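Local coordinates for DltD domain-containing protein (Beauveria bassiana, PDB 7D78) that probably acts as a thioesterase of the alpha/beta hydrolase fold that cyclises polyketide chains into medium-ring lactones, at residues Met261-Leu266 with Ser270-Gln275; Val154-Ile159 with Thr298-Glu303; Gly136-Ala141 with Trp245-Ile250; Ile202-Ser207 with Gln240-Trp245. All coordinates share one frame; numbering follows the deposited sequence. Where two conformers were deposited one is given.

All four contacts are buried, but they lie in different parts of the fold. Contacts 1 and 2 lie at the ends of neighbouring strands 150-156 and 259-264 of the central sheet and touch each other, close to a probable Ser-His-Asp triad; contact 1 is built round a polar amide, contact 2 is purely apolar. Contact 3 packs the helix that follows the probable nucleophile against Trp245 and Pro247; it meets contact 2 through Thr138 and Ile159, and contact 1 through the Glu274-Lys248 salt bridge. Contact 4 shares Trp245 with contact 3 and is a small apolar junction inside the insertion between the two strands. Contacts 3 and 4 also reach the second subunit.

Contact 1: Met261-Leu266 with Ser270-Gln275; sequences MVTPEL and SPPEEQ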
loop_
_atom_site.group_PDB
_atom_site.type_symbol
_atom_site.label_atom_id
_atom_site.label_comp_id
_atom_site.label_asym_id
_atom_site.label_seq_id
_atom_site.Cartn_x
_atom_site.Cartn_y
_atom_site.Cartn_z
ATOM N N MET A 261 -16.597 -8.659 15.723
ATOM C CA MET A 261 -15.439 -8.061 16.369
ATOM C C MET A 261 -15.439 -8.392 17.855
ATOM O O MET A 261 -16.451 -8.197 18.544
ATOM C CB MET A 261 -15.415 -6.546 16.184
ATOM C CG MET A 261 -14.195 -5.898 16.824
ATOM S SD MET A 261 -14.181 -4.113 16.599
ATOM C CE MET A 261 -14.221 -3.984 14.813
ATOM N N VAL A 262 -14.299 -8.868 18.343
ATOM C CA VAL A 262 -14.075 -9.137 19.757
ATOM C C VAL A 262 -13.045 -8.137 20.265
ATOM O O VAL A 262 -11.882 -8.159 19.836
ATOM C CB VAL A 262 -13.603 -10.578 19.986
ATOM C CG1 VAL A 262 -13.378 -10.836 21.479
ATOM C CG2 VAL A 262 -14.606 -11.566 19.394
ATOM N N THR A 263 -13.462 -7.274 21.192
ATOM C CA THR A 263 -12.635 -6.197 21.705
ATOM C C THR A 263 -12.374 -6.396 23.189
ATOM O O THR A 263 -13.330 -6.598 23.957
ATOM C CB THR A 263 -13.324 -4.841 21.475
ATOM O OG1 THR A 263 -13.378 -4.572 20.070
ATOM C CG2 THR A 263 -12.573 -3.703 22.187
ATOM N N PRO A 264 -11.116 -6.341 23.639
ATOM C CA PRO A 264 -10.843 -6.440 25.078
ATOM C C PRO A 264 -11.177 -5.122 25.759
ATOM O O PRO A 264 -10.768 -4.054 25.294
ATOM C CB PRO A 264 -9.336 -6.734 25.144
ATOM C CG PRO A 264 -8.854 -6.804 23.678
ATOM C CD PRO A 264 -9.882 -6.086 22.873
ATOM N N GLU A 265 -11.919 -5.205 26.874
ATOM C CA GLU A 265 -12.270 -3.999 27.624
ATOM C C GLU A 265 -11.040 -3.176 27.981
ATOM O O GLU A 265 -11.047 -1.947 27.856
ATOM C CB GLU A 265 -13.036 -4.362 28.904
ATOM C CG GLU A 265 -13.511 -3.122 29.664
ATOM C CD GLU A 265 -13.960 -3.422 31.084
ATOM O OE1 GLU A 265 -13.620 -4.505 31.606
ATOM O OE2 GLU A 265 -14.651 -2.564 31.675
ATOM N N LEU A 266 -9.976 -3.837 28.431
ATOM C CA LEU A 266 -8.775 -3.177 28.930
ATOM C C LEU A 266 -7.619 -3.284 27.938
ATOM O O LEU A 266 -6.467 -3.507 28.317
ATOM C CB LEU A 266 -8.380 -3.751 30.289
ATOM C CG LEU A 266 -9.531 -3.741 31.300
ATOM C CD1 LEU A 266 -9.110 -4.369 32.620
ATOM C CD2 LEU A 266 -10.007 -2.319 31.506
ATOM N N SER A 270 -4.394 -1.583 21.513
ATOM C CA SER A 270 -5.283 -1.020 20.501
ATOM C C SER A 270 -6.451 -0.376 21.229
ATOM O O SER A 270 -7.263 -1.094 21.842
ATOM C CB SER A 270 -5.766 -2.104 19.539
ATOM O OG SER A 270 -6.749 -1.603 18.647
ATOM N N PRO A 271 -6.571 0.948 21.218
ATOM C CA PRO A 271 -7.640 1.615 21.988
ATOM C C PRO A 271 -9.004 1.028 21.678
ATOM O O PRO A 271 -9.428 0.997 20.508
ATOM C CB PRO A 271 -7.538 3.071 21.522
ATOM C CG PRO A 271 -6.078 3.232 21.192
ATOM C CD PRO A 271 -5.642 1.912 20.602
ATOM N N PRO A 272 -9.708 0.516 22.696
ATOM C CA PRO A 272 -11.065 -0.011 22.459
ATOM C C PRO A 272 -11.989 0.957 21.738
ATOM O O PRO A 272 -12.791 0.515 20.908
ATOM C CB PRO A 272 -11.559 -0.337 23.880
ATOM C CG PRO A 272 -10.312 -0.683 24.626
ATOM C CD PRO A 272 -9.239 0.238 24.068
ATOM N N GLU A 273 -11.906 2.264 22.008
ATOM C CA GLU A 273 -12.806 3.175 21.305
ATOM C C GLU A 273 -12.460 3.282 19.825
ATOM O O GLU A 273 -13.339 3.582 19.012
ATOM C CB GLU A 273 -12.796 4.560 21.954
ATOM C CG GLU A 273 -14.120 5.325 21.795
ATOM C CD GLU A 273 -15.231 4.831 22.726
ATOM O OE1 GLU A 273 -14.925 4.164 23.743
ATOM O OE2 GLU A 273 -16.417 5.124 22.442
ATOM N N GLU A 274 -11.195 3.047 19.455
ATOM C CA GLU A 274 -10.837 2.984 18.040
ATOM C C GLU A 274 -11.452 1.759 17.378
ATOM O O GLU A 274 -11.940 1.829 16.239
ATOM C CB GLU A 274 -9.313 2.962 17.874
ATOM C CG GLU A 274 -8.827 3.513 16.552
ATOM C CD GLU A 274 -7.316 3.751 16.529
ATOM O OE1 GLU A 274 -6.582 3.008 17.209
ATOM O OE2 GLU A 274 -6.868 4.684 15.833
ATOM N N GLN A 275 -11.421 0.621 18.076
ATOM C CA GLN A 275 -12.061 -0.586 17.568
ATOM C C GLN A 275 -13.565 -0.383 17.435
ATOM O O GLN A 275 -14.157 -0.712 16.404
ATOM C CB GLN A 275 -11.747 -1.769 18.488
ATOM C CG GLN A 275 -10.250 -1.984 18.766
ATOM C CD GLN A 275 -9.982 -3.187 19.642
ATOM O OE1 GLN A 275 -10.679 -4.201 19.552
ATOM N NE2 GLN A 275 -8.970 -3.084 20.500
#
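Gln275 meets the side chain of Thr263 from the opposite direction, its terminal amide lying against the threonine hydroxyl and methyl. The pair belongs to the beta-alpha-beta unit of strand 259-264, helix 272-281 and strand 286-291 in the alpha/beta hydrolase fold, and it ties the end of the first strand to the start of the helix. Thr263 OG1 donates to Gln275 OE1 over 2.8 Å, from a position above the carbonyl plane and 43° out of it. The methyl CG2 of Thr263 lies 3.3 Å from the same OE1, which is pressed by both branches of one side chain. Gln275 sets out with CG anti to its own carbonyl carbon (chi1 -53°) and continues extended, which carries the amide back beside the loop before the helix. There NE2 donates to Ser270 O at 2.9 Å, close to its own amide plane, but the bond is bent (142° at the hydrogen) and comes from above the Ser270 carbonyl plane. NE2 also bonds Asp267 OD2, and Asp267 is the probable acid of a triad with Ser134 and His296. Bonds at both ends of the amide fix its rotation, consistent with a second-shell role in positioning that carboxylate.

Pro272, in the first turn of the helix, fits its ring against the turning chain: CG sits 3.5 Å from Pro264 O and equally far from Glu265 O, while CB touches Thr263 CG2. Farther back, Met261 runs straight to its sulfur and then bends, placing SD 3.4 Å and CE 3.6 Å from the backbone O of Gln275.

Contact 2: Val154-Ile159 with Thr298-Glu303; sequences VMVCPI and TVLSGE
Val156, the last residue of strand 150-156 in the alpha/beta hydrolase sheet, points at the loop that follows the probable triad residue His296. Its CB stays 5.1 Å from Val299 CG1, and the CG1 methyl beyond it does the touching. CG1, anti to the backbone N (chi1 179°), reaches 3.6 Å from Val299 CG1, the two valines meeting at a slant. The same methyl comes tip to tip with Leu300, where both CG and CD1 lie 4.1 Å away. On the other branch Val156 CG2 is a looser neighbour, 4.3 Å from Leu300 CD1. The CG1 methyl thus rests against two consecutive side chains of the loop, with no hydrogen bond between the segments.

The loop offers this pair because Thr298 to Ser301 form a type I beta turn, closed by Ser301 N to Thr298 O, which puts Val299 and Leu300 at its corners. Trp131 of strand 127-133 and Met312 of helix 305-319 pack on the same cluster, so the turn is seated between sheet and helix.

Beyond the strand end the chain turns sharply at Cys157, whose phi is positive (39°). Its side chain also touches His296 and Asp267, bringing the apolar patch up to the probable triad. Cys157 SG lies 4.2 Å from Val299 CG1, the methyl that Val156 also touches.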
loop_
_atom_site.group_PDB
_atom_site.type_symbol
_atom_site.label_atom_id
_atom_site.label_comp_id
_atom_site.label_asym_id
_atom_site.label_seq_id
_atom_site.Cartn_x
_atom_site.Cartn_y
_atom_site.Cartn_z
ATOM N N VAL A 154 -13.946 -12.489 11.198
ATOM C CA VAL A 154 -13.831 -12.411 12.648
ATOM C C VAL A 154 -12.555 -11.658 12.966
ATOM O O VAL A 154 -11.460 -12.105 12.603
ATOM C CB VAL A 154 -13.818 -13.802 13.296
ATOM C CG1 VAL A 154 -13.537 -13.679 14.786
ATOM C CG2 VAL A 154 -15.147 -14.499 13.046
ATOM N N MET A 155 -12.694 -10.514 13.623
ATOM C CA MET A 155 -11.556 -9.705 14.038
ATOM C C MET A 155 -11.476 -9.717 15.555
ATOM O O MET A 155 -12.422 -9.306 16.241
ATOM C CB MET A 155 -11.679 -8.271 13.532
ATOM C CG MET A 155 -11.555 -8.122 12.025
ATOM S SD MET A 155 -11.552 -6.383 11.564
ATOM C CE MET A 155 -13.264 -5.948 11.830
ATOM N N VAL A 156 -10.348 -10.172 16.077
ATOM C CA VAL A 156 -10.079 -10.137 17.506
ATOM C C VAL A 156 -9.069 -9.028 17.760
ATOM O O VAL A 156 -7.986 -9.021 17.162
ATOM C CB VAL A 156 -9.568 -11.493 18.011
ATOM C CG1 VAL A 156 -9.255 -11.429 19.507
ATOM C CG2 VAL A 156 -10.589 -12.566 17.698
ATOM N N CYS A 157 -9.437 -8.090 18.636
ATOM C CA CYS A 157 -8.638 -6.928 19.025
ATOM C C CYS A 157 -7.877 -6.308 17.841
ATOM O O CYS A 157 -6.654 -6.152 17.904
ATOM C CB CYS A 157 -7.684 -7.277 20.164
ATOM S SG CYS A 157 -6.461 -8.595 19.819
ATOM N N PRO A 158 -8.572 -5.944 16.764
ATOM C CA PRO A 158 -7.866 -5.359 15.614
ATOM C C PRO A 158 -7.138 -4.076 15.998
ATOM O O PRO A 158 -7.633 -3.273 16.790
ATOM C CB PRO A 158 -8.991 -5.081 14.610
ATOM C CG PRO A 158 -10.225 -4.959 15.444
ATOM C CD PRO A 158 -10.033 -5.942 16.568
ATOM N N ILE A 159 -5.941 -3.894 15.426
ATOM C CA ILE A 159 -5.158 -2.674 15.581
ATOM C C ILE A 159 -5.355 -1.820 14.332
ATOM O O ILE A 159 -5.135 -2.289 13.209
ATOM C CB ILE A 159 -3.665 -2.970 15.792
ATOM C CG1 ILE A 159 -3.406 -3.650 17.136
ATOM C CG2 ILE A 159 -2.912 -1.657 15.844
ATOM C CD1 ILE A 159 -1.920 -4.033 17.331
ATOM N N THR A 298 -4.650 -11.196 26.340
ATOM C CA THR A 298 -5.407 -12.131 27.160
ATOM C C THR A 298 -6.862 -12.228 26.735
ATOM O O THR A 298 -7.656 -12.892 27.410
ATOM C CB THR A 298 -5.326 -11.727 28.638
ATOM O OG1 THR A 298 -5.862 -10.407 28.807
ATOM C CG2 THR A 298 -3.876 -11.751 29.125
ATOM N N VAL A 299 -7.233 -11.571 25.635
ATOM C CA VAL A 299 -8.633 -11.531 25.230
ATOM C C VAL A 299 -9.172 -12.933 24.966
ATOM O O VAL A 299 -10.368 -13.187 25.148
ATOM C CB VAL A 299 -8.784 -10.608 24.006
ATOM C CG1 VAL A 299 -7.898 -11.097 22.858
ATOM C CG2 VAL A 299 -10.241 -10.487 23.590
ATOM N N LEU A 300 -8.310 -13.871 24.563
ATOM C CA LEU A 300 -8.735 -15.238 24.280
ATOM C C LEU A 300 -8.199 -16.245 25.300
ATOM O O LEU A 300 -8.134 -17.444 25.011
ATOM C CB LEU A 300 -8.323 -15.635 22.857
ATOM C CG LEU A 300 -8.979 -14.811 21.736
ATOM C CD1 LEU A 300 -8.669 -15.358 20.356
ATOM C CD2 LEU A 300 -10.490 -14.724 21.932
ATOM N N SER A 301 -7.829 -15.790 26.495
ATOM C CA SER A 301 -7.239 -16.654 27.509
ATOM C C SER A 301 -8.015 -16.535 28.814
ATOM O O SER A 301 -8.778 -15.589 29.025
ATOM C CB SER A 301 -5.766 -16.304 27.774
ATOM O OG SER A 301 -5.084 -15.965 26.584
ATOM N N GLY A 302 -7.788 -17.499 29.704
ATOM C CA GLY A 302 -8.384 -17.389 31.018
ATOM C C GLY A 302 -9.882 -17.616 30.958
ATOM O O GLY A 302 -10.423 -18.163 30.001
ATOM N N GLU A 303 -10.562 -17.177 32.011
ATOM C CA GLU A 303 -11.992 -17.413 32.071
ATOM C C GLU A 303 -12.717 -16.464 31.128
ATOM O O GLU A 303 -12.228 -15.378 30.804
ATOM C CB GLU A 303 -12.517 -17.272 33.503
ATOM C CG GLU A 303 -13.843 -18.022 33.766
ATOM C CD GLU A 303 -13.971 -19.344 32.996
ATOM O OE1 GLU A 303 -12.993 -20.130 32.949
ATOM O OE2 GLU A 303 -15.060 -19.595 32.429
#

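Contact 3: Gly136-Ala141 with Trp245-Ile250; sequences GGTVSA and WQPKEI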
loop_
_atom_site.group_PDB
_atom_site.type_symbol
_atom_site.label_atom_id
_atom_site.label_comp_id
_atom_site.label_asym_id
_atom_site.label_seq_id
_atom_site.Cartn_x
_atom_site.Cartn_y
_atom_site.Cartn_z
ATOM N N GLY A 136 -3.396 -9.089 12.644
ATOM C CA GLY A 136 -3.942 -10.038 11.686
ATOM C C GLY A 136 -5.438 -9.895 11.451
ATOM O O GLY A 136 -5.937 -10.248 10.376
ATOM N N GLY A 137 -6.180 -9.417 12.451
ATOM C CA GLY A 137 -7.588 -9.127 12.220
ATOM C C GLY A 137 -7.781 -7.996 11.229
ATOM O O GLY A 137 -8.671 -8.048 10.371
ATOM N N THR A 138 -6.936 -6.965 11.322
ATOM C CA THR A 138 -7.025 -5.844 10.393
ATOM C C THR A 138 -6.612 -6.272 8.989
ATOM O O THR A 138 -7.250 -5.889 8.003
ATOM C CB THR A 138 -6.157 -4.693 10.909
ATOM O OG1 THR A 138 -6.459 -4.462 12.292
ATOM C CG2 THR A 138 -6.403 -3.406 10.123
ATOM N N VAL A 139 -5.556 -7.081 8.888
ATOM C CA VAL A 139 -5.137 -7.638 7.600
ATOM C C VAL A 139 -6.270 -8.453 6.990
ATOM O O VAL A 139 -6.547 -8.364 5.785
ATOM C CB VAL A 139 -3.867 -8.497 7.783
ATOM C CG1 VAL A 139 -3.628 -9.384 6.548
ATOM C CG2 VAL A 139 -2.646 -7.622 8.058
ATOM N N SER A 140 -6.937 -9.269 7.814
ATOM C CA SER A 140 -8.006 -10.118 7.305
ATOM C C SER A 140 -9.154 -9.284 6.743
ATOM O O SER A 140 -9.776 -9.662 5.746
ATOM C CB SER A 140 -8.522 -11.049 8.412
ATOM O OG SER A 140 -7.514 -11.919 8.899
ATOM N N ALA A 141 -9.455 -8.153 7.376
ATOM C CA ALA A 141 -10.517 -7.290 6.868
ATOM C C ALA A 141 -10.182 -6.767 5.476
ATOM O O ALA A 141 -11.060 -6.689 4.613
ATOM C CB ALA A 141 -10.749 -6.126 7.822
ATOM N N TRP A 245 -0.251 2.464 4.910
ATOM C CA TRP A 245 -1.488 1.739 5.163
ATOM C C TRP A 245 -2.528 2.646 5.799
ATOM O O TRP A 245 -2.253 3.317 6.799
ATOM C CB TRP A 245 -1.203 0.561 6.089
ATOM C CG TRP A 245 -2.214 -0.546 6.101
ATOM C CD1 TRP A 245 -3.091 -0.889 5.104
ATOM C CD2 TRP A 245 -2.419 -1.491 7.159
ATOM N NE1 TRP A 245 -3.828 -1.999 5.484
ATOM C CE2 TRP A 245 -3.437 -2.378 6.741
ATOM C CE3 TRP A 245 -1.832 -1.675 8.423
ATOM C CZ2 TRP A 245 -3.876 -3.436 7.539
ATOM C CZ3 TRP A 245 -2.266 -2.724 9.209
ATOM C CH2 TRP A 245 -3.276 -3.599 8.760
ATOM N N GLN A 246 -3.732 2.651 5.231
ATOM C CA GLN A 246 -4.867 3.388 5.782
ATOM C C GLN A 246 -6.013 2.411 6.028
ATOM O O GLN A 246 -7.019 2.429 5.309
ATOM C CB GLN A 246 -5.288 4.510 4.834
ATOM C CG GLN A 246 -4.108 5.392 4.390
ATOM C CD GLN A 246 -3.544 6.171 5.538
ATOM O OE1 GLN A 246 -4.294 6.643 6.395
ATOM N NE2 GLN A 246 -2.215 6.303 5.586
ATOM N N PRO A 247 -5.887 1.540 7.036
ATOM C CA PRO A 247 -6.858 0.440 7.171
ATOM C C PRO A 247 -8.262 0.897 7.514
ATOM O O PRO A 247 -9.227 0.238 7.102
ATOM C CB PRO A 247 -6.264 -0.420 8.295
ATOM C CG PRO A 247 -5.392 0.516 9.071
ATOM C CD PRO A 247 -4.836 1.488 8.065
ATOM N N LYS A 248 -8.413 1.992 8.269
ATOM C CA LYS A 248 -9.753 2.513 8.523
ATOM C C LYS A 248 -10.478 2.810 7.222
ATOM O O LYS A 248 -11.694 2.600 7.129
ATOM C CB LYS A 248 -9.689 3.765 9.402
ATOM C CG LYS A 248 -9.127 3.501 10.789
ATOM C CD LYS A 248 -9.027 4.784 11.618
ATOM C CE LYS A 248 -8.440 4.511 12.999
ATOM N NZ LYS A 248 -8.174 5.770 13.752
ATOM N N GLU A 249 -9.749 3.261 6.197
ATOM C CA GLU A 249 -10.391 3.516 4.910
ATOM C C GLU A 249 -10.736 2.217 4.203
ATOM O O GLU A 249 -11.804 2.112 3.586
ATOM C CB GLU A 249 -9.501 4.386 4.022
ATOM C CG GLU A 249 -9.069 5.694 4.663
ATOM C CD GLU A 249 -10.233 6.475 5.248
ATOM O OE1 GLU A 249 -11.306 6.532 4.611
ATOM O OE2 GLU A 249 -10.070 7.034 6.347
ATOM N N ILE A 250 -9.845 1.220 4.271
ATOM C CA ILE A 250 -10.109 -0.054 3.599
ATOM C C ILE A 250 -11.267 -0.789 4.271
ATOM O O ILE A 250 -12.076 -1.448 3.601
ATOM C CB ILE A 250 -8.838 -0.927 3.552
ATOM C CG1 ILE A 250 -7.714 -0.194 2.810
ATOM C CG2 ILE A 250 -9.120 -2.227 2.830
ATOM C CD1 ILE A 250 -6.356 -0.798 3.040
#
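The helix behind the probable nucleophile elbow of this alpha/beta hydrolase, 135-146, is met here by the linker and first turn of helix 247-251. Thr138 carries the contact. Its methyl CG2 lies 3.4 Å from Trp245 CH2 and 3.6 Å from Trp245 CZ2, approaching the indole obliquely at the far end of its six-membered ring. The same CG2 is 3.5 Å from Pro247 CB, so one methyl touches both ring and proline. With OG1 beside the backbone N (chi1 -49°), CG2 stands anti to that N, and the hydroxyl is turned the other way to bond Ile159 O, so the polar branch is satisfied in the loop after strand 150-156. The next residue, Val139, brings its CG2 to the indole from a right-angled direction, 4.1 Å from Trp245 CH2.

Trp245 is itself packed by Pro247, two residues further on: Pro247 CB stands 3.8 Å above one face of the ring, displaced toward the rim. Phe135 and Phe162 also meet the indole, forming an aromatic cluster with it. Farther along helix 247-251, Ile250 packs on Trp244 of the second subunit, so this helix borders the dimer interface.

Within the elbow helix Ser140 OG donates to Gly136 O over 2.7 Å, and Ser140 N reaches that oxygen from the opposite face of its plane. Across the contact no hydrogen bond forms: the hydroxyl of Thr138 has its partner in Ile159 O, while methyl, ring and proline meet through van der Waals contact, so the join rests on close apolar fit.

Contact 4: Ile202-Ser207 with Gln240-Trp245; sequences IGMAGS and QKLAWW
Leu242, on helix 238-244, packs its CD1 methyl against both Ile202 and Met204 of the 202-207 loop. Both segments belong to the insertion between strands 150-156 and 259-264, the place where alpha/beta hydrolases often carry a lid over the active site. The apolar contacts are three-cornered. Ile202 CD1 lies 3.9 Å from Leu242 CD1, the two side chains crossing at about a right angle. Met204 SD lies 4.0 Å from the same Leu242 CD1, also from a right-angled direction, and 4.1 Å from Ile202 CD1. Met204 bends at the sulfur (chi3 -78°), so the thioether and not the terminal CE touches the leucine. Phe135 and Pro103 pack on Leu242, while Met204 also touches Phe60, and a glycerol lies about 5 Å from the methionine side chain, consistent with a pocket beside it.

Polar bonds shape the segments and do not cross between them. The loop is braced by Asn200 OD1, which accepts from Met204 N. On the helix, Lys241 NZ pairs with Glu108 of the second subunit, and Trp244 NE1 bonds the same carboxylate; this helix therefore turns its leucine toward the 202-207 loop and its other side to the dimer partner. Turn geometry completes the loop: Met204 to Ser207 form a type I' beta turn, closed by Ser207 N to Met204 O at 3.2 Å.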
loop_
_atom_site.group_PDB
_atom_site.type_symbol
_atom_site.label_atom_id
_atom_site.label_comp_id
_atom_site.label_asym_id
_atom_site.label_seq_id
_atom_site.Cartn_x
_atom_site.Cartn_y
_atom_site.Cartn_z
ATOM N N ILE A 202 8.006 4.291 16.014
ATOM C CA ILE A 202 6.818 5.008 15.545
ATOM C C ILE A 202 5.761 5.158 16.631
ATOM O O ILE A 202 4.770 5.880 16.421
ATOM C CB ILE A 202 6.198 4.345 14.292
ATOM C CG1 ILE A 202 5.612 2.977 14.619
ATOM C CG2 ILE A 202 7.236 4.221 13.165
ATOM C CD1 ILE A 202 4.836 2.349 13.432
ATOM N N GLY A 203 5.938 4.511 17.779
ATOM C CA GLY A 203 4.969 4.613 18.858
ATOM C C GLY A 203 3.757 3.711 18.732
ATOM O O GLY A 203 2.675 4.076 19.204
ATOM N N MET A 204 3.901 2.528 18.135
ATOM C CA MET A 204 2.733 1.695 17.867
ATOM C C MET A 204 2.437 0.769 19.039
ATOM O O MET A 204 3.326 0.419 19.821
ATOM C CB MET A 204 2.934 0.861 16.595
ATOM C CG MET A 204 4.097 -0.126 16.657
ATOM S SD MET A 204 4.166 -1.286 15.244
ATOM C CE MET A 204 2.894 -2.451 15.727
ATOM N N ALA A 205 1.163 0.386 19.150
ATOM C CA ALA A 205 0.732 -0.762 19.958
ATOM C C ALA A 205 1.116 -0.617 21.429
ATOM O O ALA A 205 1.594 -1.562 22.062
ATOM C CB ALA A 205 1.275 -2.074 19.390
ATOM N N GLY A 206 0.897 0.571 21.984
ATOM C CA GLY A 206 1.125 0.798 23.396
ATOM C C GLY A 206 2.490 1.332 23.747
ATOM O O GLY A 206 2.808 1.423 24.940
ATOM N N SER A 207 3.297 1.699 22.749
ATOM C CA SER A 207 4.649 2.192 22.984
ATOM C C SER A 207 4.632 3.405 23.902
ATOM O O SER A 207 3.918 4.379 23.655
ATOM C CB SER A 207 5.308 2.543 21.648
ATOM O OG SER A 207 6.538 3.222 21.821
ATOM N N GLN A 240 7.739 1.801 7.057
ATOM C CA GLN A 240 7.359 2.439 5.800
ATOM C C GLN A 240 6.034 1.880 5.285
ATOM O O GLN A 240 5.154 2.635 4.850
ATOM C CB GLN A 240 8.468 2.252 4.764
ATOM C CG GLN A 240 8.137 2.816 3.379
ATOM C CD GLN A 240 7.979 4.325 3.392
ATOM O OE1 GLN A 240 6.861 4.858 3.483
ATOM N NE2 GLN A 240 9.095 5.024 3.319
ATOM N N LYS A 241 5.874 0.555 5.325
ATOM C CA LYS A 241 4.610 -0.049 4.913
ATOM C C LYS A 241 3.463 0.426 5.795
ATOM O O LYS A 241 2.357 0.680 5.307
ATOM C CB LYS A 241 4.723 -1.576 4.955
ATOM C CG LYS A 241 5.942 -2.152 4.219
ATOM C CD LYS A 241 6.011 -1.613 2.787
ATOM C CE LYS A 241 7.280 -2.060 2.064
ATOM N NZ LYS A 241 7.307 -1.533 0.651
ATOM N N LEU A 242 3.707 0.552 7.100
ATOM C CA LEU A 242 2.659 1.020 7.999
ATOM C C LEU A 242 2.333 2.489 7.766
ATOM O O LEU A 242 1.204 2.915 8.031
ATOM C CB LEU A 242 3.067 0.796 9.460
ATOM C CG LEU A 242 3.343 -0.662 9.853
ATOM C CD1 LEU A 242 3.616 -0.754 11.344
ATOM C CD2 LEU A 242 2.154 -1.553 9.467
ATOM N N ALA A 243 3.296 3.278 7.273
ATOM C CA ALA A 243 3.005 4.681 6.988
ATOM C C ALA A 243 1.997 4.809 5.856
ATOM O O ALA A 243 1.142 5.700 5.877
ATOM C CB ALA A 243 4.291 5.430 6.636
ATOM N N TRP A 244 2.115 3.937 4.849
ATOM C CA TRP A 244 1.238 3.959 3.684
ATOM C C TRP A 244 -0.160 3.448 4.017
ATOM O O TRP A 244 -1.148 3.944 3.466
ATOM C CB TRP A 244 1.814 3.080 2.574
ATOM C CG TRP A 244 3.171 3.427 1.963
ATOM C CD1 TRP A 244 4.104 2.526 1.517
ATOM C CD2 TRP A 244 3.712 4.728 1.685
ATOM N NE1 TRP A 244 5.182 3.182 0.987
ATOM C CE2 TRP A 244 4.971 4.531 1.075
ATOM C CE3 TRP A 244 3.258 6.035 1.884
ATOM C CZ2 TRP A 244 5.783 5.595 0.676
ATOM C CZ3 TRP A 244 4.055 7.084 1.484
ATOM C CH2 TRP A 244 5.312 6.860 0.891
ATOM N N TRP A 245 -0.251 2.464 4.910
ATOM C CA TRP A 245 -1.488 1.739 5.163
ATOM C C TRP A 245 -2.528 2.646 5.799
ATOM O O TRP A 245 -2.253 3.317 6.799
ATOM C CB TRP A 245 -1.203 0.561 6.089
ATOM C CG TRP A 245 -2.214 -0.546 6.101
ATOM C CD1 TRP A 245 -3.091 -0.889 5.104
ATOM C CD2 TRP A 245 -2.419 -1.491 7.159
ATOM N NE1 TRP A 245 -3.828 -1.999 5.484
ATOM C CE2 TRP A 245 -3.437 -2.378 6.741
ATOM C CE3 TRP A 245 -1.832 -1.675 8.423
ATOM C CZ2 TRP A 245 -3.876 -3.436 7.539
ATOM C CZ3 TRP A 245 -2.266 -2.724 9.209
ATOM C CH2 TRP A 245 -3.276 -3.599 8.760
#